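Local coordinates for protein 47 KDA membrane antigen (Treponema pallidum, PDB 1O75) that shows zinc-stimulated carboxypeptidase activity on synthetic depsipeptides, binds penicillin, and may trim peptidoglycan peptides to reduce cross-linking of the cell wall, at residues Glu207-Thr219 / Glu230-Leu243. The protein carries 2 engineered substitutions. Numbering follows the deposited sequence.
Sequences ESPHDLVVDTVGT and EASVMLKRADGSEL
Leu212 meets Leu235 and Leu243 on the buried side of an antiparallel beta hairpin, whose strands 212-220 and 229-237 form one edge of a four-stranded sheet in the E-set-like domain C. Leu212 crosses both leucines at about a right angle: its CD1 lies 3.7 Å from CD1 of Leu235, while its CD2 presses on CD2 of Leu243 at 3.3 Å, tighter than usual van der Waals contact. Tyr251 of helix 245-252 touches both Leu212 and Leu235. Farther along, CG2 of Val214 comes within 4.2 Å of CG1 of Val233, and strand 325-331 packs on Val214.

The ladder is paired regularly at Val213/Lys236 and Gly218/Ser232, with nearly straight bonds such as Gly218 N to Ser232 O (N-H...O 171°). Between these pairs Asp215 and Thr216 both face Met234, a classic beta bulge. Met234 O takes a 2.7 Å bond from Asp215 N and a weak one from Thr216 N; the chain turns a corner here. The side chains of Thr216 and Met234 lie side by side, pointing the same way, with Thr216 OG1 3.5 Å from Met234 CB, and Met234 reaches onward to touch a bound sulfated glucose.

With CG opposite the backbone N (chi1 180°), the Asp215 side chain crosses that of Lys236 at about a right angle, its CG 3.9 Å from Lys236 CD. The charged ends do not meet directly: one water bridges Asp215 OD1 and Lys236 NZ, accepting from NZ, and another links Asp215 OD2 to Leu235 O.

At the far end Ala238 N binds Asp211 O, and Arg237 grips Asp239 side-on with NE and NH2, its NH1 pairing with Glu247. Asp239 OD1 accepts from Ser241 N (3.0 Å), which makes an Asx turn; Arg237 NE reaches the same oxygen from the opposite face of the carboxylate, at 3.2 Å.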
ATOM      1  N   GLU B 207       8.823  30.441  -7.996  1.00 49.09           N
ATOM      2  CA  GLU B 207       7.784  29.437  -8.178  1.00 50.95           C
ATOM      3  C   GLU B 207       7.773  28.851  -9.579  1.00 51.41           C
ATOM      4  O   GLU B 207       7.972  29.564 -10.573  1.00 52.15           O
ATOM      5  CB  GLU B 207       6.415  30.031  -7.862  1.00 52.16           C
ATOM      6  CG  GLU B 207       6.294  30.558  -6.446  1.00 56.11           C
ATOM      7  CD  GLU B 207       4.908  31.090  -6.150  1.00 59.50           C
ATOM      8  OE1 GLU B 207       4.086  31.106  -7.089  1.00 61.49           O
ATOM      9  OE2 GLU B 207       4.635  31.489  -4.989  1.00 60.88           O
ATOM     10  N   SER B 208       7.546  27.542  -9.646  1.00 49.43           N
ATOM     11  CA  SER B 208       7.493  26.806 -10.903  1.00 47.83           C
ATOM     12  C   SER B 208       6.205  25.994 -10.956  1.00 47.09           C
ATOM     13  O   SER B 208       5.660  25.613  -9.921  1.00 46.80           O
ATOM     14  CB  SER B 208       8.670  25.846 -11.009  1.00 47.36           C
ATOM     15  OG  SER B 208       9.885  26.535 -10.845  1.00 49.70           O
ATOM     16  N   PRO B 209       5.699  25.725 -12.169  1.00 45.81           N
ATOM     17  CA  PRO B 209       4.467  24.948 -12.351  1.00 44.23           C
ATOM     18  C   PRO B 209       4.533  23.550 -11.717  1.00 40.85           C
ATOM     19  O   PRO B 209       3.527  23.038 -11.238  1.00 41.19           O
ATOM     20  CB  PRO B 209       4.328  24.874 -13.871  1.00 46.03           C
ATOM     21  CG  PRO B 209       4.969  26.172 -14.325  1.00 47.02           C
ATOM     22  CD  PRO B 209       6.206  26.220 -13.463  1.00 46.41           C
ATOM     23  N   HIS B 210       5.716  22.942 -11.704  1.00 37.80           N
ATOM     24  CA  HIS B 210       5.857  21.595 -11.145  1.00 37.46           C
ATOM     25  C   HIS B 210       6.008  21.540  -9.619  1.00 36.64           C
ATOM     26  O   HIS B 210       6.107  20.451  -9.051  1.00 35.17           O
ATOM     27  CB  HIS B 210       7.046  20.863 -11.799  1.00 37.87           C
ATOM     28  CG  HIS B 210       8.394  21.279 -11.286  1.00 38.38           C
ATOM     29  ND1 HIS B 210       9.564  20.698 -11.724  1.00 37.84           N
ATOM     30  CD2 HIS B 210       8.760  22.233 -10.396  1.00 39.21           C
ATOM     31  CE1 HIS B 210      10.593  21.277 -11.132  1.00 39.52           C
ATOM     32  NE2 HIS B 210      10.133  22.212 -10.322  1.00 41.57           N
ATOM     33  N   ASP B 211       6.026  22.702  -8.960  1.00 34.79           N
ATOM     34  CA  ASP B 211       6.180  22.736  -7.504  1.00 33.67           C
ATOM     35  C   ASP B 211       5.118  21.922  -6.771  1.00 31.19           C
ATOM     36  O   ASP B 211       3.948  21.910  -7.156  1.00 32.49           O
ATOM     37  CB  ASP B 211       6.124  24.180  -6.967  1.00 33.66           C
ATOM     38  CG  ASP B 211       7.400  24.963  -7.233  1.00 35.92           C
ATOM     39  OD1 ASP B 211       8.493  24.362  -7.320  1.00 34.13           O
ATOM     40  OD2 ASP B 211       7.310  26.197  -7.332  1.00 38.45           O
ATOM     41  N   LEU B 212       5.544  21.258  -5.704  1.00 30.49           N
ATOM     42  CA  LEU B 212       4.658  20.465  -4.861  1.00 29.61           C
ATOM     43  C   LEU B 212       4.382  21.176  -3.544  1.00 30.93           C
ATOM     44  O   LEU B 212       5.193  21.973  -3.074  1.00 31.82           O
ATOM     45  CB  LEU B 212       5.299  19.121  -4.509  1.00 31.42           C
ATOM     46  CG  LEU B 212       5.830  18.198  -5.605  1.00 32.66           C
ATOM     47  CD1 LEU B 212       5.890  16.788  -5.072  1.00 29.77           C
ATOM     48  CD2 LEU B 212       4.957  18.273  -6.808  1.00 35.80           C
ATOM     49  N   VAL B 213       3.238  20.857  -2.950  1.00 30.45           N
ATOM     50  CA  VAL B 213       2.832  21.379  -1.661  1.00 28.89           C
ATOM     51  C   VAL B 213       2.241  20.192  -0.898  1.00 31.11           C
ATOM     52  O   VAL B 213       2.015  19.107  -1.474  1.00 28.45           O
ATOM     53  CB  VAL B 213       1.753  22.491  -1.791  1.00 29.37           C
ATOM     54  CG1 VAL B 213       2.351  23.707  -2.485  1.00 29.06           C
ATOM     55  CG2 VAL B 213       0.538  21.972  -2.550  1.00 29.27           C
ATOM     56  N   VAL B 214       1.981  20.395   0.384  1.00 29.86           N
ATOM     57  CA  VAL B 214       1.420  19.350   1.219  1.00 31.43           C
ATOM     58  C   VAL B 214      -0.038  19.091   0.861  1.00 32.59           C
ATOM     59  O   VAL B 214      -0.805  20.028   0.676  1.00 33.80           O
ATOM     60  CB  VAL B 214       1.461  19.760   2.722  1.00 33.41           C
ATOM     61  CG1 VAL B 214       0.688  18.730   3.565  1.00 30.47           C
ATOM     62  CG2 VAL B 214       2.904  19.886   3.187  1.00 29.17           C
ATOM     63  N   ASP B 215      -0.426  17.822   0.757  1.00 32.17           N
ATOM     64  CA  ASP B 215      -1.829  17.501   0.496  1.00 33.23           C
ATOM     65  C   ASP B 215      -2.382  17.236   1.905  1.00 33.57           C
ATOM     66  O   ASP B 215      -3.272  17.940   2.387  1.00 33.49           O
ATOM     67  CB  ASP B 215      -1.932  16.263  -0.404  1.00 33.93           C
ATOM     68  CG  ASP B 215      -3.373  15.874  -0.714  1.00 37.79           C
ATOM     69  OD1 ASP B 215      -4.299  16.525  -0.192  1.00 38.87           O
ATOM     70  OD2 ASP B 215      -3.570  14.913  -1.487  1.00 38.55           O
ATOM     71  N   THR B 216      -1.827  16.232   2.572  1.00 32.02           N
ATOM     72  CA  THR B 216      -2.204  15.897   3.952  1.00 32.34           C
ATOM     73  C   THR B 216      -0.973  15.325   4.647  1.00 32.53           C
ATOM     74  O   THR B 216       0.004  14.935   3.983  1.00 32.01           O
ATOM     75  CB  THR B 216      -3.296  14.816   4.046  1.00 34.12           C
ATOM     76  OG1 THR B 216      -2.825  13.609   3.428  1.00 37.91           O
ATOM     77  CG2 THR B 216      -4.588  15.282   3.382  1.00 35.56           C
ATOM     78  N   VAL B 217      -1.019  15.271   5.978  1.00 33.16           N
ATOM     79  CA  VAL B 217       0.085  14.732   6.767  1.00 34.93           C
ATOM     80  C   VAL B 217      -0.465  13.740   7.766  1.00 37.12           C
ATOM     81  O   VAL B 217      -1.380  14.076   8.522  1.00 37.76           O
ATOM     82  CB  VAL B 217       0.798  15.807   7.598  1.00 37.55           C
ATOM     83  CG1 VAL B 217       1.912  15.156   8.412  1.00 36.42           C
ATOM     84  CG2 VAL B 217       1.347  16.897   6.705  1.00 37.57           C
ATOM     85  N   GLY B 218       0.098  12.534   7.770  1.00 35.62           N
ATOM     86  CA  GLY B 218      -0.321  11.503   8.713  1.00 36.58           C
ATOM     87  C   GLY B 218       0.763  11.313   9.774  1.00 36.54           C
ATOM     88  O   GLY B 218       1.928  11.616   9.525  1.00 34.97           O
ATOM     89  N   THR B 219       0.389  10.806  10.947  1.00 35.71           N
ATOM     90  CA  THR B 219       1.337  10.598  12.029  1.00 37.73           C
ATOM     91  C   THR B 219       1.215   9.169  12.558  1.00 38.15           C
ATOM     92  O   THR B 219       0.107   8.642  12.676  1.00 37.68           O
ATOM     93  CB  THR B 219       1.068  11.613  13.165  1.00 39.24           C
ATOM     94  OG1 THR B 219       1.382  12.924  12.692  1.00 44.97           O
ATOM     95  CG2 THR B 219       1.937  11.329  14.377  1.00 43.97           C
ATOM     96  N   GLU B 230       6.694   9.196  13.555  1.00 27.19           N
ATOM     97  CA  GLU B 230       6.919   9.339  12.139  1.00 30.82           C
ATOM     98  C   GLU B 230       5.800  10.132  11.491  1.00 29.81           C
ATOM     99  O   GLU B 230       4.652  10.065  11.935  1.00 31.12           O
ATOM    100  CB  GLU B 230       7.039   7.937  11.537  1.00 35.58           C
ATOM    101  CG  GLU B 230       7.073   7.886  10.033  1.00 49.24           C
ATOM    102  CD  GLU B 230       5.673   7.820   9.420  1.00 57.10           C
ATOM    103  OE1 GLU B 230       5.570   7.677   8.177  1.00 63.09           O
ATOM    104  OE2 GLU B 230       4.674   7.910  10.176  1.00 61.34           O
ATOM    105  N   ALA B 231       6.137  10.899  10.459  1.00 26.57           N
ATOM    106  CA  ALA B 231       5.135  11.686   9.752  1.00 28.54           C
ATOM    107  C   ALA B 231       5.143  11.250   8.303  1.00 28.88           C
ATOM    108  O   ALA B 231       6.212  11.060   7.714  1.00 27.98           O
ATOM    109  CB  ALA B 231       5.457  13.193   9.846  1.00 28.47           C
ATOM    110  N   SER B 232       3.953  11.066   7.747  1.00 29.03           N
ATOM    111  CA  SER B 232       3.790  10.663   6.363  1.00 31.61           C
ATOM    112  C   SER B 232       3.232  11.859   5.624  1.00 30.81           C
ATOM    113  O   SER B 232       2.064  12.217   5.802  1.00 30.88           O
ATOM    114  CB  SER B 232       2.799   9.502   6.253  1.00 35.43           C
ATOM    115  OG  SER B 232       3.413   8.313   6.696  1.00 47.38           O
ATOM    116  N   VAL B 233       4.055  12.478   4.797  1.00 28.54           N
ATOM    117  CA  VAL B 233       3.594  13.638   4.073  1.00 29.61           C
ATOM    118  C   VAL B 233       3.058  13.239   2.692  1.00 30.45           C
ATOM    119  O   VAL B 233       3.813  12.745   1.855  1.00 29.78           O
ATOM    120  CB  VAL B 233       4.752  14.665   3.920  1.00 30.22           C
ATOM    121  CG1 VAL B 233       4.258  15.928   3.219  1.00 29.56           C
ATOM    122  CG2 VAL B 233       5.343  15.003   5.295  1.00 30.02           C
ATOM    123  N   MET B 234       1.758  13.410   2.466  1.00 29.19           N
ATOM    124  CA  MET B 234       1.187  13.126   1.148  1.00 30.26           C
ATOM    125  C   MET B 234       1.324  14.429   0.367  1.00 28.38           C
ATOM    126  O   MET B 234       1.036  15.508   0.893  1.00 29.96           O
ATOM    127  CB  MET B 234      -0.275  12.720   1.267  1.00 32.19           C
ATOM    128  CG  MET B 234      -0.466  11.360   1.930  1.00 41.33           C
ATOM    129  SD  MET B 234      -0.132  10.024   0.770  1.00 46.92           S
ATOM    130  CE  MET B 234      -1.655  10.156  -0.264  1.00 47.71           C
ATOM    131  N   LEU B 235       1.750  14.336  -0.887  1.00 28.22           N
ATOM    132  CA  LEU B 235       1.991  15.525  -1.715  1.00 27.50           C
ATOM    133  C   LEU B 235       1.018  15.751  -2.875  1.00 27.57           C
ATOM    134  O   LEU B 235       0.387  14.807  -3.363  1.00 26.04           O
ATOM    135  CB  LEU B 235       3.409  15.434  -2.283  1.00 26.51           C
ATOM    136  CG  LEU B 235       4.517  15.271  -1.229  1.00 29.79           C
ATOM    137  CD1 LEU B 235       5.805  14.871  -1.911  1.00 28.13           C
ATOM    138  CD2 LEU B 235       4.732  16.588  -0.470  1.00 26.65           C
ATOM    139  N   LYS B 236       0.882  17.008  -3.297  1.00 26.93           N
ATOM    140  CA  LYS B 236       0.054  17.342  -4.458  1.00 28.41           C
ATOM    141  C   LYS B 236       0.721  18.525  -5.153  1.00 30.08           C
ATOM    142  O   LYS B 236       1.685  19.104  -4.633  1.00 29.12           O
ATOM    143  CB  LYS B 236      -1.400  17.664  -4.065  1.00 30.11           C
ATOM    144  CG  LYS B 236      -1.593  18.945  -3.259  1.00 32.81           C
ATOM    145  CD  LYS B 236      -3.069  19.131  -2.866  1.00 33.53           C
ATOM    146  CE  LYS B 236      -3.305  20.502  -2.220  1.00 35.40           C
ATOM    147  NZ  LYS B 236      -4.726  20.662  -1.821  1.00 33.48           N
ATOM    148  N   ARG B 237       0.236  18.876  -6.335  1.00 30.10           N
ATOM    149  CA  ARG B 237       0.838  19.967  -7.071  1.00 32.23           C
ATOM    150  C   ARG B 237       0.381  21.301  -6.508  1.00 32.31           C
ATOM    151  O   ARG B 237      -0.726  21.410  -5.959  1.00 30.91           O
ATOM    152  CB  ARG B 237       0.483  19.864  -8.559  1.00 34.75           C
ATOM    153  CG  ARG B 237       1.648  20.231  -9.474  1.00 39.76           C
ATOM    154  CD  ARG B 237       1.379  19.827 -10.929  1.00 40.87           C
ATOM    155  NE  ARG B 237       0.225  20.537 -11.468  1.00 44.43           N
ATOM    156  CZ  ARG B 237      -0.311  20.292 -12.659  1.00 46.38           C
ATOM    157  NH1 ARG B 237       0.213  19.348 -13.432  1.00 47.59           N
ATOM    158  NH2 ARG B 237      -1.377  20.978 -13.067  1.00 45.92           N
ATOM    159  N   ALA B 238       1.232  22.312  -6.662  1.00 32.71           N
ATOM    160  CA  ALA B 238       0.948  23.647  -6.133  1.00 35.22           C
ATOM    161  C   ALA B 238      -0.433  24.176  -6.538  1.00 35.60           C
ATOM    162  O   ALA B 238      -1.096  24.834  -5.743  1.00 36.35           O
ATOM    163  CB  ALA B 238       2.066  24.637  -6.563  1.00 33.68           C
ATOM    164  N   ASP B 239      -0.876  23.877  -7.758  1.00 36.23           N
ATOM    165  CA  ASP B 239      -2.183  24.354  -8.198  1.00 36.92           C
ATOM    166  C   ASP B 239      -3.346  23.531  -7.662  1.00 37.77           C
ATOM    167  O   ASP B 239      -4.490  23.752  -8.049  1.00 38.28           O
ATOM    168  CB  ASP B 239      -2.258  24.414  -9.729  1.00 37.43           C
ATOM    169  CG  ASP B 239      -2.177  23.036 -10.390  1.00 41.88           C
ATOM    170  OD1 ASP B 239      -1.940  22.018  -9.694  1.00 39.48           O
ATOM    171  OD2 ASP B 239      -2.342  22.979 -11.627  1.00 41.89           O
ATOM    172  N   GLY B 240      -3.071  22.592  -6.759  1.00 37.73           N
ATOM    173  CA  GLY B 240      -4.150  21.784  -6.206  1.00 35.84           C
ATOM    174  C   GLY B 240      -4.377  20.455  -6.921  1.00 36.02           C
ATOM    175  O   GLY B 240      -5.079  19.584  -6.404  1.00 35.95           O
ATOM    176  N   SER B 241      -3.793  20.292  -8.104  1.00 34.87           N
ATOM    177  CA  SER B 241      -3.946  19.052  -8.873  1.00 36.06           C
ATOM    178  C   SER B 241      -3.261  17.870  -8.209  1.00 35.14           C
ATOM    179  O   SER B 241      -2.242  18.024  -7.541  1.00 36.85           O
ATOM    180  CB  SER B 241      -3.331  19.190 -10.269  1.00 35.95           C
ATOM    181  OG  SER B 241      -4.054  20.104 -11.052  1.00 43.89           O
ATOM    182  N   GLU B 242      -3.819  16.686  -8.430  1.00 31.58           N
ATOM    183  CA  GLU B 242      -3.266  15.452  -7.906  1.00 31.50           C
ATOM    184  C   GLU B 242      -2.070  15.126  -8.798  1.00 31.90           C
ATOM    185  O   GLU B 242      -2.108  15.338 -10.016  1.00 30.26           O
ATOM    186  CB  GLU B 242      -4.357  14.380  -7.977  1.00 35.31           C
ATOM    187  CG  GLU B 242      -3.916  12.947  -8.079  1.00 40.95           C
ATOM    188  CD  GLU B 242      -5.122  12.033  -8.270  1.00 38.69           C
ATOM    189  OE1 GLU B 242      -5.736  11.629  -7.258  1.00 40.40           O
ATOM    190  OE2 GLU B 242      -5.471  11.762  -9.432  1.00 41.36           O
ATOM    191  N   LEU B 243      -1.000  14.629  -8.197  1.00 30.80           N
ATOM    192  CA  LEU B 243       0.204  14.299  -8.948  1.00 30.64           C
ATOM    193  C   LEU B 243       0.043  12.999  -9.731  1.00 33.26           C
ATOM    194  O   LEU B 243      -0.582  12.051  -9.248  1.00 30.21           O
ATOM    195  CB  LEU B 243       1.396  14.125  -8.001  1.00 30.21           C
ATOM    196  CG  LEU B 243       1.903  15.365  -7.247  1.00 28.58           C
ATOM    197  CD1 LEU B 243       2.751  14.940  -6.055  1.00 25.72           C
ATOM    198  CD2 LEU B 243       2.696  16.248  -8.207  1.00 27.85           C
TER
HETATM  199  O   HOH W   1       1.116  23.682 -10.275  1.00 43.02           O
HETATM  200  O   HOH W   2      -1.606  13.047  -2.203  1.00 36.20           O
HETATM  201  O   HOH W   3      -5.237  18.843   0.465  1.00 47.88           O